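Local coordinates for protein SusD homolog (Bacteroides ovatus, PDB 4F53) that probably binds glycans, perhaps mucin O-glycans, at the cell surface as a SusD-like outer membrane lipoprotein with a TPR-like fold, at residues A[253-257]-A[323-327]; A[301-305]-A[318-322]; A[89-93]-A[144-149]. One frame throughout, in Å; residues are numbered along the deposited sequence.

Contact 1 of 3, residues A[253-257]-A[323-327]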
# COMPACT_ATOMS: atom_id res chain seq x y z
N ARG A 253 -9.39 -9.10 -13.02
CA ARG A 253 -8.79 -8.95 -14.35
C ARG A 253 -7.31 -9.33 -14.31
O ARG A 253 -6.88 -10.21 -15.06
CB ARG A 253 -8.95 -7.50 -14.87
CG ARG A 253 -10.38 -7.01 -15.07
CD ARG A 253 -11.14 -7.86 -16.06
NE ARG A 253 -12.33 -7.17 -16.52
CZ ARG A 253 -13.58 -7.54 -16.26
NH1 ARG A 253 -13.82 -8.61 -15.51
NH2 ARG A 253 -14.60 -6.85 -16.74
N PHE A 254 -6.55 -8.68 -13.42
CA PHE A 254 -5.08 -8.87 -13.34
C PHE A 254 -4.70 -10.29 -13.06
O PHE A 254 -3.81 -10.82 -13.71
CB PHE A 254 -4.42 -7.96 -12.28
CG PHE A 254 -4.90 -6.53 -12.24
CD1 PHE A 254 -5.31 -5.88 -13.41
CD2 PHE A 254 -4.91 -5.82 -11.04
CE1 PHE A 254 -5.80 -4.57 -13.36
CE2 PHE A 254 -5.36 -4.51 -11.00
CZ PHE A 254 -5.81 -3.89 -12.16
N MSE A 255 -5.40 -10.91 -12.10
CA MSE A 255 -5.08 -12.26 -11.69
C MSE A 255 -5.81 -13.35 -12.49
O MSE A 255 -5.17 -14.19 -13.13
CB MSE A 255 -5.40 -12.40 -10.18
CG MSE A 255 -4.56 -11.47 -9.27
SE MSE A 255 -2.89 -12.37 -8.77
CE MSE A 255 -2.16 -11.13 -7.50
N VAL A 256 -7.14 -13.36 -12.43
CA VAL A 256 -7.93 -14.46 -12.99
C VAL A 256 -8.11 -14.36 -14.51
O VAL A 256 -7.70 -15.29 -15.21
CB VAL A 256 -9.29 -14.62 -12.25
CG1 VAL A 256 -10.03 -15.84 -12.77
CG2 VAL A 256 -9.09 -14.74 -10.74
N LEU A 257 -8.71 -13.28 -15.02
CA LEU A 257 -8.99 -13.17 -16.45
C LEU A 257 -7.73 -13.03 -17.33
O LEU A 257 -7.59 -13.80 -18.28
CB LEU A 257 -9.94 -12.00 -16.73
CG LEU A 257 -10.69 -12.04 -18.07
CD1 LEU A 257 -11.69 -13.17 -18.09
CD2 LEU A 257 -11.41 -10.74 -18.32
N CYS A 323 -2.65 -18.14 -7.57
CA CYS A 323 -3.43 -17.00 -8.05
C CYS A 323 -4.37 -16.53 -6.95
O CYS A 323 -4.94 -17.34 -6.21
CB CYS A 323 -4.21 -17.42 -9.29
SG CYS A 323 -5.08 -16.06 -10.12
N MSE A 324 -4.56 -15.20 -6.86
CA MSE A 324 -5.47 -14.58 -5.89
C MSE A 324 -6.86 -15.15 -6.03
O MSE A 324 -7.30 -15.43 -7.15
CB MSE A 324 -5.49 -13.05 -6.10
CG MSE A 324 -6.25 -12.24 -5.06
SE MSE A 324 -5.97 -10.33 -5.45
CE MSE A 324 -7.23 -9.57 -4.17
N LYS A 325 -7.54 -15.35 -4.89
CA LYS A 325 -8.94 -15.78 -4.83
C LYS A 325 -9.73 -14.49 -4.92
O LYS A 325 -9.62 -13.66 -4.02
CB LYS A 325 -9.22 -16.56 -3.53
CG LYS A 325 -10.31 -17.60 -3.65
CD LYS A 325 -10.41 -18.49 -2.41
CE LYS A 325 -9.30 -19.52 -2.36
NZ LYS A 325 -9.70 -20.76 -1.64
N VAL A 326 -10.39 -14.23 -6.05
CA VAL A 326 -11.06 -12.92 -6.23
C VAL A 326 -12.15 -13.02 -7.28
O VAL A 326 -11.96 -13.70 -8.29
CB VAL A 326 -10.02 -11.79 -6.58
CG1 VAL A 326 -9.21 -12.09 -7.85
CG2 VAL A 326 -10.64 -10.39 -6.61
N THR A 327 -13.29 -12.34 -7.04
CA THR A 327 -14.38 -12.23 -8.00
C THR A 327 -14.59 -10.74 -8.36
O THR A 327 -14.09 -9.85 -7.66
CB THR A 327 -15.69 -12.88 -7.55
OG1 THR A 327 -16.34 -12.06 -6.59
CG2 THR A 327 -15.52 -14.28 -7.05
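How an irregular chain can be fitted to the end of a helix without a single hydrogen bond between them is well illustrated by 323-327, which runs past the last turn of helix 250-257. The approach begins at C323, where C323 CA and M255 CA lie 6.2 Å apart. Its sulfur settles against the helix: C323 SG is 3.5 Å from M255 O and 3.7 Å from M255 CB, and lies 4.3 Å from V256 CG2. That carbonyl of M255 accepts a hydrogen bond from R262, so the cysteine adds close packing at an oxygen satisfied elsewhere. M324, a selenomethionine like M255, starts toward the helix, and M324 CB touches M255 CG at 3.7 Å. Its extended, all-trans side chain then leads away from 253-257, to W251 at the start of the same helix, and to I263 and P440. The helix closes here with a wider, pi-type turn at 253-257, and the chain soon enters strand 261-263; the long loop after helix 288-291 thus packs on the C-terminal turn of helix 250-257 beside that strand, in a mainly helical protein of the SusD/RagB family. K325 faces outward, while its backbone is hydrogen-bonded to Y282. At V326 the side chain returns to the helix: V326 CG1 lies 3.9 Å from V256 CG2 and 4.5 Å from M255 CB, and V256 CG2 also meets V326 O at 3.9 Å. W251 receives the valine as well. T327 points away from the helix, its backbone N hydrogen-bonded to D330.

Contact 2 of 3, residues A[301-305]-A[318-322]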
# COMPACT_ATOMS: atom_id res chain seq x y z
N SER A 301 0.67 -26.92 -4.68
CA SER A 301 0.73 -26.36 -3.33
C SER A 301 0.50 -24.88 -3.36
O SER A 301 0.31 -24.32 -4.44
CB SER A 301 2.10 -26.65 -2.71
OG SER A 301 3.13 -26.08 -3.51
N TYR A 302 0.57 -24.22 -2.21
CA TYR A 302 0.54 -22.75 -2.15
C TYR A 302 1.94 -22.29 -2.48
O TYR A 302 2.86 -22.52 -1.69
CB TYR A 302 0.08 -22.24 -0.80
CG TYR A 302 -1.37 -22.54 -0.51
CD1 TYR A 302 -2.39 -21.90 -1.22
CD2 TYR A 302 -1.74 -23.41 0.51
CE1 TYR A 302 -3.74 -22.13 -0.92
CE2 TYR A 302 -3.08 -23.62 0.84
CZ TYR A 302 -4.07 -22.98 0.11
OH TYR A 302 -5.40 -23.21 0.38
N VAL A 303 2.14 -21.78 -3.71
CA VAL A 303 3.47 -21.40 -4.15
C VAL A 303 3.37 -20.24 -5.16
O VAL A 303 2.72 -20.36 -6.20
CB VAL A 303 4.30 -22.61 -4.67
CG1 VAL A 303 3.63 -23.32 -5.86
CG2 VAL A 303 5.75 -22.20 -4.97
N GLY A 304 4.00 -19.14 -4.81
CA GLY A 304 3.99 -17.94 -5.62
C GLY A 304 5.07 -17.94 -6.67
O GLY A 304 5.88 -18.87 -6.76
N LEU A 305 5.08 -16.89 -7.48
CA LEU A 305 6.08 -16.72 -8.52
C LEU A 305 7.12 -15.67 -8.03
O LEU A 305 6.80 -14.77 -7.27
CB LEU A 305 5.35 -16.26 -9.80
CG LEU A 305 6.14 -16.03 -11.07
CD1 LEU A 305 6.71 -17.34 -11.61
CD2 LEU A 305 5.27 -15.37 -12.10
N SER A 318 4.76 -20.60 -15.80
CA SER A 318 4.70 -19.59 -14.72
C SER A 318 3.30 -19.20 -14.26
O SER A 318 3.13 -18.87 -13.08
CB SER A 318 5.44 -18.32 -15.13
OG SER A 318 6.81 -18.60 -15.26
N GLN A 319 2.29 -19.24 -15.15
CA GLN A 319 0.93 -18.84 -14.74
C GLN A 319 0.23 -19.96 -13.94
O GLN A 319 -0.81 -19.72 -13.36
CB GLN A 319 0.10 -18.35 -15.92
CG GLN A 319 0.72 -17.11 -16.59
CD GLN A 319 -0.01 -16.64 -17.83
OE1 GLN A 319 -0.86 -17.32 -18.39
NE2 GLN A 319 0.30 -15.43 -18.27
N GLY A 320 0.90 -21.11 -13.80
CA GLY A 320 0.46 -22.20 -12.94
C GLY A 320 0.69 -21.88 -11.46
O GLY A 320 0.18 -22.59 -10.60
N SER A 321 1.46 -20.81 -11.15
CA SER A 321 1.73 -20.31 -9.79
C SER A 321 0.42 -19.91 -9.11
O SER A 321 -0.55 -19.60 -9.81
CB SER A 321 2.68 -19.11 -9.83
OG SER A 321 3.89 -19.46 -10.47
N SER A 322 0.40 -19.92 -7.77
CA SER A 322 -0.77 -19.52 -6.96
C SER A 322 -1.33 -18.18 -7.43
O SER A 322 -0.57 -17.24 -7.70
CB SER A 322 -0.44 -19.47 -5.48
OG SER A 322 -0.42 -20.79 -4.94
O HOH W 1 6.00 -20.58 -9.03
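Neither 301-305 nor 318-322 forms a regular strand, yet they meet closely, with G304 CA and S322 CA 5.2 Å apart. One backbone bond joins them: S322 N donates to V303 O over 2.8 Å, at a nearly straight angle of 167°. The acceptor for V303 N, which in a sheet would be a carbonyl, is here a hydroxyl: V303 N donates to S322 OG at 3.0 Å. A single serine therefore serves both polar backbone atoms of V303, and the same hydroxyl is hydrogen-bonded to D284 O. Before S322 the chain makes a 3-10 turn at 318-320, after which S321 N and S321 OG both bond to S318 O, at 3.2 and 2.8 Å. S321 OG in turn accepts from a water, 2.8 Å away, that also donates to G304 O at 2.8 Å, giving the two segments an indirect link. Beside this polar line lies the leucine: L305 CB is 3.6 Å from S321 OG, and L305 CD1 is 3.9 Å from S318 OG, whose own partner is N315 O. L305 and S322 are both backbone-hydrogen-bonded to I263 in strand 261-263. The contact joins two parts of the long, largely irregular loop between helix 288-291 and strand 332-335 by a backbone bond, a side-chain-to-backbone bond and a water bridge, a non-strand pairing within a loop-rich part of this SusD homolog.

Contact 3 of 3, residues A[89-93]-A[144-149]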
# COMPACT_ATOMS: atom_id res chain seq x y z
N PHE A 89 1.98 9.56 -11.34
CA PHE A 89 2.11 10.96 -10.96
C PHE A 89 0.96 11.75 -11.58
O PHE A 89 0.00 12.07 -10.88
CB PHE A 89 3.49 11.53 -11.38
CG PHE A 89 3.88 12.86 -10.77
CD1 PHE A 89 3.80 13.06 -9.39
CD2 PHE A 89 4.36 13.89 -11.56
CE1 PHE A 89 4.17 14.29 -8.82
CE2 PHE A 89 4.75 15.11 -10.98
CZ PHE A 89 4.65 15.30 -9.62
N ASN A 90 1.02 11.98 -12.90
CA ASN A 90 0.09 12.77 -13.70
C ASN A 90 -1.35 12.30 -13.63
O ASN A 90 -2.23 13.15 -13.54
CB ASN A 90 0.51 12.80 -15.18
CG ASN A 90 1.75 13.63 -15.44
OD1 ASN A 90 2.87 13.26 -15.08
ND2 ASN A 90 1.58 14.79 -16.06
N ASP A 91 -1.61 10.97 -13.68
CA ASP A 91 -2.97 10.47 -13.69
C ASP A 91 -3.70 10.70 -12.37
O ASP A 91 -4.90 10.92 -12.41
CB ASP A 91 -3.03 8.99 -14.11
CG ASP A 91 -2.80 8.74 -15.59
OD1 ASP A 91 -2.11 9.57 -16.24
OD2 ASP A 91 -3.29 7.72 -16.10
N PHE A 92 -3.00 10.76 -11.22
CA PHE A 92 -3.69 11.10 -9.97
C PHE A 92 -4.17 12.55 -9.99
O PHE A 92 -5.30 12.80 -9.56
CB PHE A 92 -2.81 10.87 -8.75
CG PHE A 92 -2.85 9.44 -8.25
CD1 PHE A 92 -3.99 8.92 -7.66
CD2 PHE A 92 -1.73 8.63 -8.36
CE1 PHE A 92 -4.02 7.60 -7.19
CE2 PHE A 92 -1.76 7.32 -7.88
CZ PHE A 92 -2.90 6.82 -7.31
N TYR A 93 -3.36 13.48 -10.53
CA TYR A 93 -3.72 14.91 -10.62
C TYR A 93 -4.87 15.13 -11.61
O TYR A 93 -5.80 15.86 -11.27
CB TYR A 93 -2.49 15.78 -10.99
CG TYR A 93 -1.56 15.97 -9.81
CD1 TYR A 93 -0.66 14.97 -9.43
CD2 TYR A 93 -1.60 17.13 -9.04
CE1 TYR A 93 0.19 15.13 -8.34
CE2 TYR A 93 -0.76 17.30 -7.94
CZ TYR A 93 0.14 16.31 -7.61
OH TYR A 93 0.95 16.47 -6.52
N ALA A 144 -3.39 21.61 -12.24
CA ALA A 144 -2.94 21.26 -10.89
C ALA A 144 -1.46 20.87 -10.77
O ALA A 144 -0.78 21.45 -9.94
CB ALA A 144 -3.81 20.14 -10.34
N ILE A 145 -0.97 19.93 -11.60
CA ILE A 145 0.41 19.41 -11.57
C ILE A 145 1.47 20.47 -12.03
O ILE A 145 2.65 20.35 -11.66
CB ILE A 145 0.51 18.10 -12.40
CG1 ILE A 145 1.63 17.17 -11.87
CG2 ILE A 145 0.60 18.34 -13.92
CD1 ILE A 145 1.45 15.75 -12.22
N LYS A 146 1.04 21.47 -12.84
CA LYS A 146 1.89 22.53 -13.37
C LYS A 146 1.92 23.66 -12.34
O LYS A 146 1.35 24.75 -12.55
CB LYS A 146 1.42 22.99 -14.76
CG LYS A 146 2.46 23.79 -15.55
CD LYS A 146 1.85 24.40 -16.79
CE LYS A 146 2.87 24.91 -17.77
NZ LYS A 146 2.31 24.95 -19.15
N SER A 147 2.57 23.37 -11.20
CA SER A 147 2.65 24.25 -10.05
C SER A 147 3.96 24.04 -9.26
O SER A 147 4.58 22.98 -9.41
CB SER A 147 1.46 23.97 -9.12
OG SER A 147 0.21 23.97 -9.81
N PRO A 148 4.35 24.98 -8.35
CA PRO A 148 5.52 24.72 -7.47
C PRO A 148 5.27 23.51 -6.54
O PRO A 148 4.12 23.25 -6.15
CB PRO A 148 5.66 26.02 -6.67
CG PRO A 148 4.91 27.06 -7.48
CD PRO A 148 3.77 26.32 -8.08
N TYR A 149 6.34 22.78 -6.22
CA TYR A 149 6.30 21.58 -5.37
C TYR A 149 6.59 21.91 -3.91
O TYR A 149 7.52 22.67 -3.61
CB TYR A 149 7.33 20.53 -5.84
CG TYR A 149 7.03 19.81 -7.15
CD1 TYR A 149 6.59 20.52 -8.27
CD2 TYR A 149 7.32 18.46 -7.30
CE1 TYR A 149 6.35 19.87 -9.48
CE2 TYR A 149 7.13 17.81 -8.52
CZ TYR A 149 6.64 18.52 -9.61
OH TYR A 149 6.44 17.89 -10.81
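One aliphatic side chain meets two aromatic faces: I145 reaches between F89 and Y93, which stand one turn apart on helix 82-106. I145 CD1 sits 3.9 Å from the centroid of the F89 ring, 27° off its normal, and I145 CG1 4.1 Å from that of Y93, 15° off its normal, so both are CH-pi contacts. The tip also touches the helix backbone, with I145 CD1 3.6 Å from N90 CA. Around this wedge, A144 CB packs at the edge of the tyrosine, 4.0 Å from Y93 CD2, and Y149 OH lies at the phenylalanine's edge, 3.3 Å from F89 CE2. The loop holds its own shape: K146 centres an inverse gamma turn, and S147 OG donates to A144 O at 2.7 Å. N90 ND2 and Y93 OH bond instead to E484 and P135 O. Through CH-pi and apolar contacts, the link from helix 110-131 to helix 152-173 thus packs back onto helix 82-106, consistent with the TPR-like, helix-rich fold of the protein.

How the contacts relate
Chemistry follows local architecture here. Contact 3 and contact 2 are both buried, yet contact 3 is apolar, built from aromatic rings and an isoleucine against a helix, whereas contact 2 pairs two loops and must satisfy backbone groups with hydrogen bonds and water. Contact 1, partly buried with one exposed residue, V256, at its margin, resembles contact 3 in setting a loop on a helix by apolar contact, with a cysteine sulfur, selenomethionine carbons and valines in place of rings. Contacts 1 and 2 share the loop before strand 332-335: 318-322 runs directly into 323-327, and both neighbour strand 261-263. Their centres are 13 Å apart; those of contacts 2 and 3, on opposite sides of the chain's centre, are 38 Å apart.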